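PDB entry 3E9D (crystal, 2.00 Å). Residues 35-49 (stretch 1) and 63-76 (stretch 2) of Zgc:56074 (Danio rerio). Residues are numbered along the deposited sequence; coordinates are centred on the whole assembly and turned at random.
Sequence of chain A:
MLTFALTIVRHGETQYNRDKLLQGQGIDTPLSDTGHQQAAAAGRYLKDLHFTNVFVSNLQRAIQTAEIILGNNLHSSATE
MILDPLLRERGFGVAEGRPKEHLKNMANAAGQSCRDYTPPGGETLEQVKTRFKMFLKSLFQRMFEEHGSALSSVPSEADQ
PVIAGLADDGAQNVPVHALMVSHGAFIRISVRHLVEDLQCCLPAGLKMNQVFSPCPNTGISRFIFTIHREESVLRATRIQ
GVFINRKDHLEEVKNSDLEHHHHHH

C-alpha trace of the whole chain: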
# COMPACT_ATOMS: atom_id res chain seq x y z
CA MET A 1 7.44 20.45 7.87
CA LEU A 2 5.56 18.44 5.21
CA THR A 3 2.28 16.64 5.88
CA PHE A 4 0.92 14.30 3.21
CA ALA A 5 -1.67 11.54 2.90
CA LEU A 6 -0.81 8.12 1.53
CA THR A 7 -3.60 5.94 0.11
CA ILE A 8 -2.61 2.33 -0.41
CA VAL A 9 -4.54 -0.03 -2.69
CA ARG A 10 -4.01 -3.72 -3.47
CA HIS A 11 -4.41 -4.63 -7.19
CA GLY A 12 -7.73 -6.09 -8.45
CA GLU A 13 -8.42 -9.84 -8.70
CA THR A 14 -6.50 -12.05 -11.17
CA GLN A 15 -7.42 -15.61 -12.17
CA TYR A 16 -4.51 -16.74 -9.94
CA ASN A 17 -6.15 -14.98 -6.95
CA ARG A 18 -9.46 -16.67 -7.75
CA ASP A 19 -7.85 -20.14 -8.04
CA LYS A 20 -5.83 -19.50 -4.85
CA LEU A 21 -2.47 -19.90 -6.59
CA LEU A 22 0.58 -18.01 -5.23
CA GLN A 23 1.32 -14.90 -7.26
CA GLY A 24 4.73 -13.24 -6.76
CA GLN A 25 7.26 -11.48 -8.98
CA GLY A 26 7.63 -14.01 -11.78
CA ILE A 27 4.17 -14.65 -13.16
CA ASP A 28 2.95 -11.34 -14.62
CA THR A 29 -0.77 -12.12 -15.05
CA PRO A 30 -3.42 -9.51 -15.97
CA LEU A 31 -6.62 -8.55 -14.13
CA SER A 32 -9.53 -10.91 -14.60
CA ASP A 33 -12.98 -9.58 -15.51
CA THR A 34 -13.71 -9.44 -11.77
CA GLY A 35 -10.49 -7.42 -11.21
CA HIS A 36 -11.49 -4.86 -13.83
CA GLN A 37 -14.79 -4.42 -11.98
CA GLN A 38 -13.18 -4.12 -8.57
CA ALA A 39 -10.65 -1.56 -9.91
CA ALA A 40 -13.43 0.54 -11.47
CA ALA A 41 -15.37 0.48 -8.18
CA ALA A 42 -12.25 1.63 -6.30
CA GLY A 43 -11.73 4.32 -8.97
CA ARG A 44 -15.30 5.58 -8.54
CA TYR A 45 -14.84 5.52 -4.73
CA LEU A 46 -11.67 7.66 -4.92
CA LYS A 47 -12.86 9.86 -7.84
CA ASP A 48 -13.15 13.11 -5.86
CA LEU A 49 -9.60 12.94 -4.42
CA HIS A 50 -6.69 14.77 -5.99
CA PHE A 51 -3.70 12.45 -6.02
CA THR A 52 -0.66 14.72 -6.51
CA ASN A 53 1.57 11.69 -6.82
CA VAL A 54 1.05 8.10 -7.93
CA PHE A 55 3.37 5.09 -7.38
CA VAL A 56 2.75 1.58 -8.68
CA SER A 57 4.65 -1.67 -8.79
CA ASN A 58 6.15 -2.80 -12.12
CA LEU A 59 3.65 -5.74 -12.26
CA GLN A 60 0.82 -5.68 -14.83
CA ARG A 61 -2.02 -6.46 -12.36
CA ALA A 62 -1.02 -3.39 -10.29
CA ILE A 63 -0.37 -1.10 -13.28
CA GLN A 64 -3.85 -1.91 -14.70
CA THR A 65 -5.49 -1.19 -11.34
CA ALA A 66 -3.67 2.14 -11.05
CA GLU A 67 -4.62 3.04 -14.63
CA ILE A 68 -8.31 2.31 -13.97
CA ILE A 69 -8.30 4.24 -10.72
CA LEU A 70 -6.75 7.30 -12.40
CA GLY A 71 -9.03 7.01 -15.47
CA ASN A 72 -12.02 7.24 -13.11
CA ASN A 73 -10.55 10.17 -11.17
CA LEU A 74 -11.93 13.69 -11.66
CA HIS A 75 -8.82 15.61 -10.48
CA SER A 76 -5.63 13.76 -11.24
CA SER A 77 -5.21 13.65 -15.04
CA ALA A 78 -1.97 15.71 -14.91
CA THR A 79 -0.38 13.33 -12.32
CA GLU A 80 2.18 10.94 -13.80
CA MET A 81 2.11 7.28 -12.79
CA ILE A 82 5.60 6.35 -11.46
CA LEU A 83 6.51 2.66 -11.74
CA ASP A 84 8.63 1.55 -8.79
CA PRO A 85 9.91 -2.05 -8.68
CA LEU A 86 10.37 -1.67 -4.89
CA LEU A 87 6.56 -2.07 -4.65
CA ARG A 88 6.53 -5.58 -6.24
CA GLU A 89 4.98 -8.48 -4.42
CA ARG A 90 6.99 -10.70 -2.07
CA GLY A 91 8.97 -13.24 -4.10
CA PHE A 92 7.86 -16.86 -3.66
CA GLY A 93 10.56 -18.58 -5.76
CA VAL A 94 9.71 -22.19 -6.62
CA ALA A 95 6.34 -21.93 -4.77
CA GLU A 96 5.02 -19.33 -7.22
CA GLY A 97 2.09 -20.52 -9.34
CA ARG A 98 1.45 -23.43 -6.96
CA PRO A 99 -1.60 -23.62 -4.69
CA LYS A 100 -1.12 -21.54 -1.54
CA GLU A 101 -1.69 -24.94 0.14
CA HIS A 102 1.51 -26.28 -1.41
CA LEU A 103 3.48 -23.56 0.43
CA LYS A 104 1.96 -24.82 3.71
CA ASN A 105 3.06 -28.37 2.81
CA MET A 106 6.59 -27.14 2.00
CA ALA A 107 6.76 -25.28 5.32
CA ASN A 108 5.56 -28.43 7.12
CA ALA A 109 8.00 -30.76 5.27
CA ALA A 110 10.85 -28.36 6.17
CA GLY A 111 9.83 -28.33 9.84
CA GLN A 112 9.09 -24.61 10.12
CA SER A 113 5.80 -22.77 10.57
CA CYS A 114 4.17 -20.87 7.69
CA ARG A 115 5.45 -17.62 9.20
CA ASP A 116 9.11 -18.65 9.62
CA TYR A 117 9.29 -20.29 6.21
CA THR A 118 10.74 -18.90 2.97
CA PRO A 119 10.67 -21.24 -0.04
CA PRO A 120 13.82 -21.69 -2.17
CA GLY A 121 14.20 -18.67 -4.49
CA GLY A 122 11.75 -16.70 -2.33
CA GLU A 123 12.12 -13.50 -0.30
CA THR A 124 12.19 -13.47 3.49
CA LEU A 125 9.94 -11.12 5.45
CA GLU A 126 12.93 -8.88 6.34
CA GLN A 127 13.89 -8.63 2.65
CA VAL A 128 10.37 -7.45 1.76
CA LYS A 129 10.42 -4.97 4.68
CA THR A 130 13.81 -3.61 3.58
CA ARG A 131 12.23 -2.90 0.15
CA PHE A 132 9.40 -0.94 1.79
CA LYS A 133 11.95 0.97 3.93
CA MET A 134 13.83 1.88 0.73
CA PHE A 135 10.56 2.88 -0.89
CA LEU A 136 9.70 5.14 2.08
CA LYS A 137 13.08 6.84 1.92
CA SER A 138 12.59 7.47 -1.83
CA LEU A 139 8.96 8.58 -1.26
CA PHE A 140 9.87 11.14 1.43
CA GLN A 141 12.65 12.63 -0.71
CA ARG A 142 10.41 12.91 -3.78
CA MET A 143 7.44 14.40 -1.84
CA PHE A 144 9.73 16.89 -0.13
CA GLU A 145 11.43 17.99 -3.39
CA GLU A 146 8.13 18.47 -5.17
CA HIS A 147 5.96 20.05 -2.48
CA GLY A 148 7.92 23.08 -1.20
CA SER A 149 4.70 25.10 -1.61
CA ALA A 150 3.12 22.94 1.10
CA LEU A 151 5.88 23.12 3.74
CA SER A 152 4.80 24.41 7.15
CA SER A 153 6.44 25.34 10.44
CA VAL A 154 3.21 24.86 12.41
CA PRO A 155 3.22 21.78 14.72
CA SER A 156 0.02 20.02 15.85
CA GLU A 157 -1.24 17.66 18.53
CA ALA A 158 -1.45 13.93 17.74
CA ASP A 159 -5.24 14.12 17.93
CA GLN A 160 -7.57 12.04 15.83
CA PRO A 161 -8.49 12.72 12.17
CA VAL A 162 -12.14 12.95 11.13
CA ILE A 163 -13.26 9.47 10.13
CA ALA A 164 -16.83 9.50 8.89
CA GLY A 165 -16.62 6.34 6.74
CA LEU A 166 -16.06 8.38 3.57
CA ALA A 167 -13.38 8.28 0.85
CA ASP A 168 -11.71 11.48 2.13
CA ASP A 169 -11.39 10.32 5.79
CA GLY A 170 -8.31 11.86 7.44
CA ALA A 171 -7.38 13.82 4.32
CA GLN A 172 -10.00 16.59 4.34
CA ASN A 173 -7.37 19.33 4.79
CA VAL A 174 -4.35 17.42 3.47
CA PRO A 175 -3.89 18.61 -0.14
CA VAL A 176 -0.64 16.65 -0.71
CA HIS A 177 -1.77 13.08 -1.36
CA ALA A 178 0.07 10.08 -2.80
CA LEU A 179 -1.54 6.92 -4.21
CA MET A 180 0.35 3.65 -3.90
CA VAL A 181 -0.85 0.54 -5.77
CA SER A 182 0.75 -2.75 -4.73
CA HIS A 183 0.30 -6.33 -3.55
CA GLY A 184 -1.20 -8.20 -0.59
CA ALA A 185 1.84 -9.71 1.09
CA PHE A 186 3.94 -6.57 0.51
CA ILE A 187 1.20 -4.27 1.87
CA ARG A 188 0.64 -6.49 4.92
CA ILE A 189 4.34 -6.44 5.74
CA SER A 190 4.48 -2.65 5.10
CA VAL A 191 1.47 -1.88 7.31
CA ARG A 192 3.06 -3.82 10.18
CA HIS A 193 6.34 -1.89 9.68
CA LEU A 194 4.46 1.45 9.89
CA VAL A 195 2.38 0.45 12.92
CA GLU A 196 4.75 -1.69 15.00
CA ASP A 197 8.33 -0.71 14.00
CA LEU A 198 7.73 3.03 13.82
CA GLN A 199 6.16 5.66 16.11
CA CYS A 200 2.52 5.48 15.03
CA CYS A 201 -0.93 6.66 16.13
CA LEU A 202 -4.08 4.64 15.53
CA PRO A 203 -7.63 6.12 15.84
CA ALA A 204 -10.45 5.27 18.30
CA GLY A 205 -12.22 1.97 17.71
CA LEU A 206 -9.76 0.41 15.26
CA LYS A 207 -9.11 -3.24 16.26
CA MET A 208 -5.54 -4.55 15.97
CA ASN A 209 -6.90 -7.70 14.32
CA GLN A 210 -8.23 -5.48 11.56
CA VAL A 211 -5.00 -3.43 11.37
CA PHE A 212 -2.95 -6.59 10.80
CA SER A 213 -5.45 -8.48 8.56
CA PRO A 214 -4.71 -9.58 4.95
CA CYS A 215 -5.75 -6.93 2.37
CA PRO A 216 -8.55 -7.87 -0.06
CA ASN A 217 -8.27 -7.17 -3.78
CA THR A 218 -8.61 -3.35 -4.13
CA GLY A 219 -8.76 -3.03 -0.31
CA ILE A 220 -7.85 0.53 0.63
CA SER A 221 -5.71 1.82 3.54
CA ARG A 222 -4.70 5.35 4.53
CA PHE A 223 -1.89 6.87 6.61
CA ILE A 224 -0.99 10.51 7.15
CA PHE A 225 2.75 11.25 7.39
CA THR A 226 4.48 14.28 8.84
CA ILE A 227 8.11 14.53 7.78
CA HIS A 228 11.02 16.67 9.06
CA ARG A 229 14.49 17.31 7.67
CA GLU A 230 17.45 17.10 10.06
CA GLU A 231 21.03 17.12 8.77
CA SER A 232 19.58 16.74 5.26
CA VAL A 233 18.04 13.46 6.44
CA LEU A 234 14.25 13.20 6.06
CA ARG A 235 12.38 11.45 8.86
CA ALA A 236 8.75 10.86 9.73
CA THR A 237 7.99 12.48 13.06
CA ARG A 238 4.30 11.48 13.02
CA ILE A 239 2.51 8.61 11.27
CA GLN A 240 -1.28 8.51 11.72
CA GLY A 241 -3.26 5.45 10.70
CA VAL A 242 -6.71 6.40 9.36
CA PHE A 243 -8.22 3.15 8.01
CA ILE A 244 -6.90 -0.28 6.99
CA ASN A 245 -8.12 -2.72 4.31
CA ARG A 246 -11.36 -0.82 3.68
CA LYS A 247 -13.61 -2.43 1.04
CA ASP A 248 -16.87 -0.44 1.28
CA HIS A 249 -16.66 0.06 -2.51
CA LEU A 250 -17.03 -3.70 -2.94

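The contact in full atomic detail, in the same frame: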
# COMPACT_ATOMS: atom_id res chain seq x y z
N GLY A 35 -11.49 -8.43 -11.59
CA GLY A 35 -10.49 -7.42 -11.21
C GLY A 35 -10.75 -6.07 -11.84
O GLY A 35 -10.58 -5.04 -11.19
N HIS A 36 -11.12 -6.07 -13.12
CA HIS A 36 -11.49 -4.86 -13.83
C HIS A 36 -12.65 -4.17 -13.14
O HIS A 36 -12.65 -2.95 -12.99
CB HIS A 36 -11.88 -5.19 -15.28
CG HIS A 36 -10.71 -5.30 -16.19
ND1 HIS A 36 -10.15 -4.21 -16.82
CD2 HIS A 36 -9.96 -6.37 -16.56
CE1 HIS A 36 -9.12 -4.60 -17.56
NE2 HIS A 36 -8.99 -5.91 -17.42
N GLN A 37 -13.63 -4.96 -12.71
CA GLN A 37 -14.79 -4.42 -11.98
C GLN A 37 -14.41 -3.86 -10.63
O GLN A 37 -14.90 -2.80 -10.23
CB GLN A 37 -15.83 -5.52 -11.75
CG GLN A 37 -16.65 -5.83 -12.94
CD GLN A 37 -17.52 -7.04 -12.71
OE1 GLN A 37 -18.60 -6.92 -12.17
NE2 GLN A 37 -17.04 -8.21 -13.13
N GLN A 38 -13.56 -4.58 -9.90
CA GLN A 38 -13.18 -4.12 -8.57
C GLN A 38 -12.38 -2.82 -8.67
O GLN A 38 -12.58 -1.91 -7.87
CB GLN A 38 -12.38 -5.16 -7.80
CG GLN A 38 -13.13 -6.47 -7.54
CD GLN A 38 -12.19 -7.52 -6.96
OE1 GLN A 38 -10.99 -7.52 -7.26
NE2 GLN A 38 -12.71 -8.39 -6.13
N ALA A 39 -11.50 -2.74 -9.68
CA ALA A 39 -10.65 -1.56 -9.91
C ALA A 39 -11.49 -0.34 -10.25
O ALA A 39 -11.22 0.76 -9.78
CB ALA A 39 -9.61 -1.82 -11.01
N ALA A 40 -12.51 -0.54 -11.09
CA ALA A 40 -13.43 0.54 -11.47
C ALA A 40 -14.22 1.06 -10.26
O ALA A 40 -14.42 2.28 -10.10
CB ALA A 40 -14.36 0.08 -12.60
N ALA A 41 -14.65 0.13 -9.40
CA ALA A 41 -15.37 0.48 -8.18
C ALA A 41 -14.47 1.26 -7.22
O ALA A 41 -14.93 2.22 -6.59
CB ALA A 41 -15.95 -0.80 -7.48
N ALA A 42 -13.20 0.86 -7.12
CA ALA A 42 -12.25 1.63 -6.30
C ALA A 42 -12.00 2.99 -6.94
O ALA A 42 -11.88 3.98 -6.24
CB ALA A 42 -10.91 0.86 -6.10
N GLY A 43 -11.94 3.04 -8.27
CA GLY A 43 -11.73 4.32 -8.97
C GLY A 43 -12.87 5.30 -8.76
O GLY A 43 -12.65 6.50 -8.50
N ARG A 44 -14.10 4.80 -8.89
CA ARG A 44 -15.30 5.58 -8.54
C ARG A 44 -15.30 6.04 -7.06
O ARG A 44 -15.66 7.16 -6.76
CB ARG A 44 -16.55 4.75 -8.81
CG ARG A 44 -16.82 4.56 -10.30
CD ARG A 44 -18.25 4.05 -10.54
NE ARG A 44 -18.44 2.70 -9.99
CZ ARG A 44 -18.14 1.57 -10.63
NH1 ARG A 44 -17.62 1.59 -11.85
NH2 ARG A 44 -18.38 0.42 -10.03
N TYR A 45 -14.89 5.17 -6.15
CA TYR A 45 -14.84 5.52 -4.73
C TYR A 45 -13.86 6.67 -4.45
O TYR A 45 -14.17 7.57 -3.66
CB TYR A 45 -14.53 4.28 -3.91
CG TYR A 45 -14.50 4.49 -2.41
CD1 TYR A 45 -15.69 4.56 -1.68
CD2 TYR A 45 -13.28 4.58 -1.71
CE1 TYR A 45 -15.67 4.76 -0.31
CE2 TYR A 45 -13.25 4.77 -0.34
CZ TYR A 45 -14.45 4.86 0.35
OH TYR A 45 -14.44 5.02 1.71
N LEU A 46 -12.73 6.67 -5.14
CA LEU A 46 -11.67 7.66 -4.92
C LEU A 46 -11.72 8.84 -5.90
O LEU A 46 -10.78 9.65 -5.92
CB LEU A 46 -10.30 6.96 -5.02
CG LEU A 46 -10.03 5.79 -4.07
CD1 LEU A 46 -8.74 5.03 -4.50
CD2 LEU A 46 -9.99 6.29 -2.60
N LYS A 47 -12.80 8.96 -6.68
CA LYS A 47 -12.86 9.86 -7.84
C LYS A 47 -12.74 11.34 -7.50
O LYS A 47 -12.30 12.12 -8.34
CB LYS A 47 -14.11 9.61 -8.70
CG LYS A 47 -15.43 10.13 -8.13
CD LYS A 47 -16.55 9.89 -9.16
CE LYS A 47 -17.95 10.28 -8.71
NZ LYS A 47 -18.06 10.95 -7.40
N ASP A 48 -13.14 11.71 -6.28
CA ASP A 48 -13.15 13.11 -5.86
C ASP A 48 -11.88 13.52 -5.11
O ASP A 48 -11.80 14.63 -4.58
CB ASP A 48 -14.38 13.43 -4.98
CG ASP A 48 -15.70 13.12 -5.70
OD1 ASP A 48 -15.95 13.71 -6.77
OD2 ASP A 48 -16.47 12.28 -5.19
N LEU A 49 -10.89 12.62 -5.06
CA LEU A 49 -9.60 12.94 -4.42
C LEU A 49 -8.60 13.38 -5.47
O LEU A 49 -8.52 12.79 -6.54
CB LEU A 49 -9.04 11.74 -3.65
CG LEU A 49 -9.92 11.31 -2.47
CD1 LEU A 49 -9.59 9.88 -1.99
CD2 LEU A 49 -9.83 12.33 -1.33
N ILE A 63 -0.29 -2.16 -12.27
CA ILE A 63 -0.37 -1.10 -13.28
C ILE A 63 -1.80 -0.90 -13.83
O ILE A 63 -2.27 0.24 -13.91
CB ILE A 63 0.62 -1.34 -14.45
CG1 ILE A 63 2.06 -1.30 -13.90
CG2 ILE A 63 0.39 -0.28 -15.58
CD1 ILE A 63 3.08 -1.92 -14.81
N GLN A 64 -2.46 -1.99 -14.20
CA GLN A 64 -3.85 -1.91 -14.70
C GLN A 64 -4.82 -1.31 -13.68
O GLN A 64 -5.70 -0.54 -14.04
CB GLN A 64 -4.34 -3.29 -15.08
CG GLN A 64 -3.69 -3.86 -16.31
CD GLN A 64 -4.24 -5.24 -16.59
OE1 GLN A 64 -3.94 -6.20 -15.88
NE2 GLN A 64 -5.08 -5.34 -17.62
N THR A 65 -4.66 -1.69 -12.41
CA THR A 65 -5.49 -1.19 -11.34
C THR A 65 -5.27 0.31 -11.17
O THR A 65 -6.24 1.09 -11.10
CB THR A 65 -5.21 -1.94 -10.02
OG1 THR A 65 -5.50 -3.33 -10.22
CG2 THR A 65 -6.08 -1.40 -8.84
N ALA A 66 -4.00 0.72 -11.15
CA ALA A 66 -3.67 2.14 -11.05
C ALA A 66 -4.24 2.92 -12.23
O ALA A 66 -4.77 4.04 -12.05
CB ALA A 66 -2.17 2.34 -10.93
N GLU A 67 -4.15 2.35 -13.44
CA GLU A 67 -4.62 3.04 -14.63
C GLU A 67 -6.15 3.25 -14.56
O GLU A 67 -6.66 4.29 -14.95
CB GLU A 67 -4.28 2.27 -15.90
CG GLU A 67 -2.80 2.30 -16.27
CD GLU A 67 -2.47 1.37 -17.43
OE1 GLU A 67 -3.14 0.32 -17.57
OE2 GLU A 67 -1.52 1.68 -18.18
N ILE A 68 -6.85 2.24 -14.08
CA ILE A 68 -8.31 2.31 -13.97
C ILE A 68 -8.73 3.28 -12.88
O ILE A 68 -9.69 4.03 -13.04
CB ILE A 68 -8.92 0.91 -13.77
CG1 ILE A 68 -8.81 0.12 -15.09
CG2 ILE A 68 -10.40 0.99 -13.36
CD1 ILE A 68 -8.81 -1.39 -14.90
N ILE A 69 -7.99 3.30 -11.78
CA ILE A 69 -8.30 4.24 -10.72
C ILE A 69 -8.12 5.69 -11.21
O ILE A 69 -8.98 6.54 -10.98
CB ILE A 69 -7.47 3.93 -9.45
CG1 ILE A 69 -8.03 2.65 -8.77
CG2 ILE A 69 -7.49 5.11 -8.50
CD1 ILE A 69 -7.11 2.05 -7.71
N LEU A 70 -7.02 5.94 -11.91
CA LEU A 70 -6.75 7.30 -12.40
C LEU A 70 -7.71 7.68 -13.54
O LEU A 70 -8.16 8.80 -13.59
CB LEU A 70 -5.30 7.45 -12.83
CG LEU A 70 -4.29 7.54 -11.68
CD1 LEU A 70 -2.89 7.42 -12.27
CD2 LEU A 70 -4.45 8.84 -10.89
N GLY A 71 -8.05 6.74 -14.41
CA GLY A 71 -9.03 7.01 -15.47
C GLY A 71 -10.39 7.44 -14.93
O GLY A 71 -11.08 8.25 -15.55
N ASN A 72 -10.76 6.88 -13.78
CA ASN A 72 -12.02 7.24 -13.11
C ASN A 72 -11.95 8.51 -12.25
O ASN A 72 -12.98 9.00 -11.77
CB ASN A 72 -12.47 6.06 -12.25
CG ASN A 72 -13.19 5.02 -13.06
OD1 ASN A 72 -14.37 5.16 -13.36
ND2 ASN A 72 -12.48 3.97 -13.44
N ASN A 73 -10.75 9.03 -12.06
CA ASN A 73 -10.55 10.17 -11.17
C ASN A 73 -10.87 11.50 -11.85
O ASN A 73 -10.54 11.70 -13.02
CB ASN A 73 -9.10 10.19 -10.69
CG ASN A 73 -8.90 11.12 -9.52
OD1 ASN A 73 -8.57 12.28 -9.72
ND2 ASN A 73 -9.12 10.63 -8.31
N LEU A 74 -11.49 12.40 -11.11
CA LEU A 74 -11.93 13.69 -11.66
C LEU A 74 -10.90 14.81 -11.52
O LEU A 74 -11.12 15.92 -12.02
CB LEU A 74 -13.25 14.12 -11.01
CG LEU A 74 -14.44 13.16 -11.17
CD1 LEU A 74 -15.65 13.65 -10.39
CD2 LEU A 74 -14.80 13.01 -12.64
N HIS A 75 -9.78 14.55 -10.82
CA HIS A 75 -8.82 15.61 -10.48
C HIS A 75 -7.38 15.35 -10.87
O HIS A 75 -6.56 16.26 -10.81
CB HIS A 75 -8.84 15.91 -8.97
CG HIS A 75 -10.20 16.22 -8.46
ND1 HIS A 75 -10.76 17.47 -8.54
CD2 HIS A 75 -11.15 15.42 -7.91
CE1 HIS A 75 -11.99 17.44 -8.05
NE2 HIS A 75 -12.25 16.21 -7.66
N SER A 76 -7.05 14.12 -11.26
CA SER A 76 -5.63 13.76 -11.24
C SER A 76 -5.03 13.44 -12.60
O SER A 76 -3.99 12.79 -12.67
CB SER A 76 -5.38 12.63 -10.25
OG SER A 76 -5.99 12.90 -9.00
O HOH W 1 -6.88 -7.80 -18.04
O HOH W 2 -10.22 7.69 -8.72
O HOH W 3 -16.56 3.65 -13.58
O HOH W 4 -14.71 15.82 -7.29

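The helices carrying Ala-39 and Ile-68 run in the same general direction, crossing at -40° with their axes 7.7 Å apart at closest approach. Gly-43 makes this closeness possible: its CA lies 3.9 Å from Ile-69 CA, and a CB in the ideal position would fall 2.8 Å from Asn-72 CB, a clash.

Ile-68, in the mt rotamer, points toward the partner helix and lays its CG2 against the small alanines, 3.7 Å from Ala-39 CB and 4.1 Å from Ala-40 CB. Ile-69 shares this rotamer but leaves sideways; its CD1 reaches Ala-42 CB (4.3 Å) and its CG2 Leu-46 CD1 (4.2 Å). Asn-72 (chi1 m) folds back onto its own stretch, where ND2 donates to Ile-68 O at 2.8 Å; its OD1 accepts from a water that also binds Arg-44 NH1.

Beyond the helices the contact becomes polar. Asn-73 (chi1 t) leaves sideways, but its end comes nearer to the turn 46-49, and ND2 donates to Leu-49 O (2.9 Å). Asn-73 OD1 accepts from His-75 N (2.8 Å) and Ser-76 OG (2.7 Å), so one side chain ties the turn to its own loop. Alongside, Leu-74 N donates to Lys-47 O (2.9 Å, 167°). Lys-47 (chi1 p) is straight through chi2 and chi3, but chi4 is nearly eclipsed at 5°; its end leads away, and NZ forms a salt bridge with Asp-48 OD2 (3.0 Å).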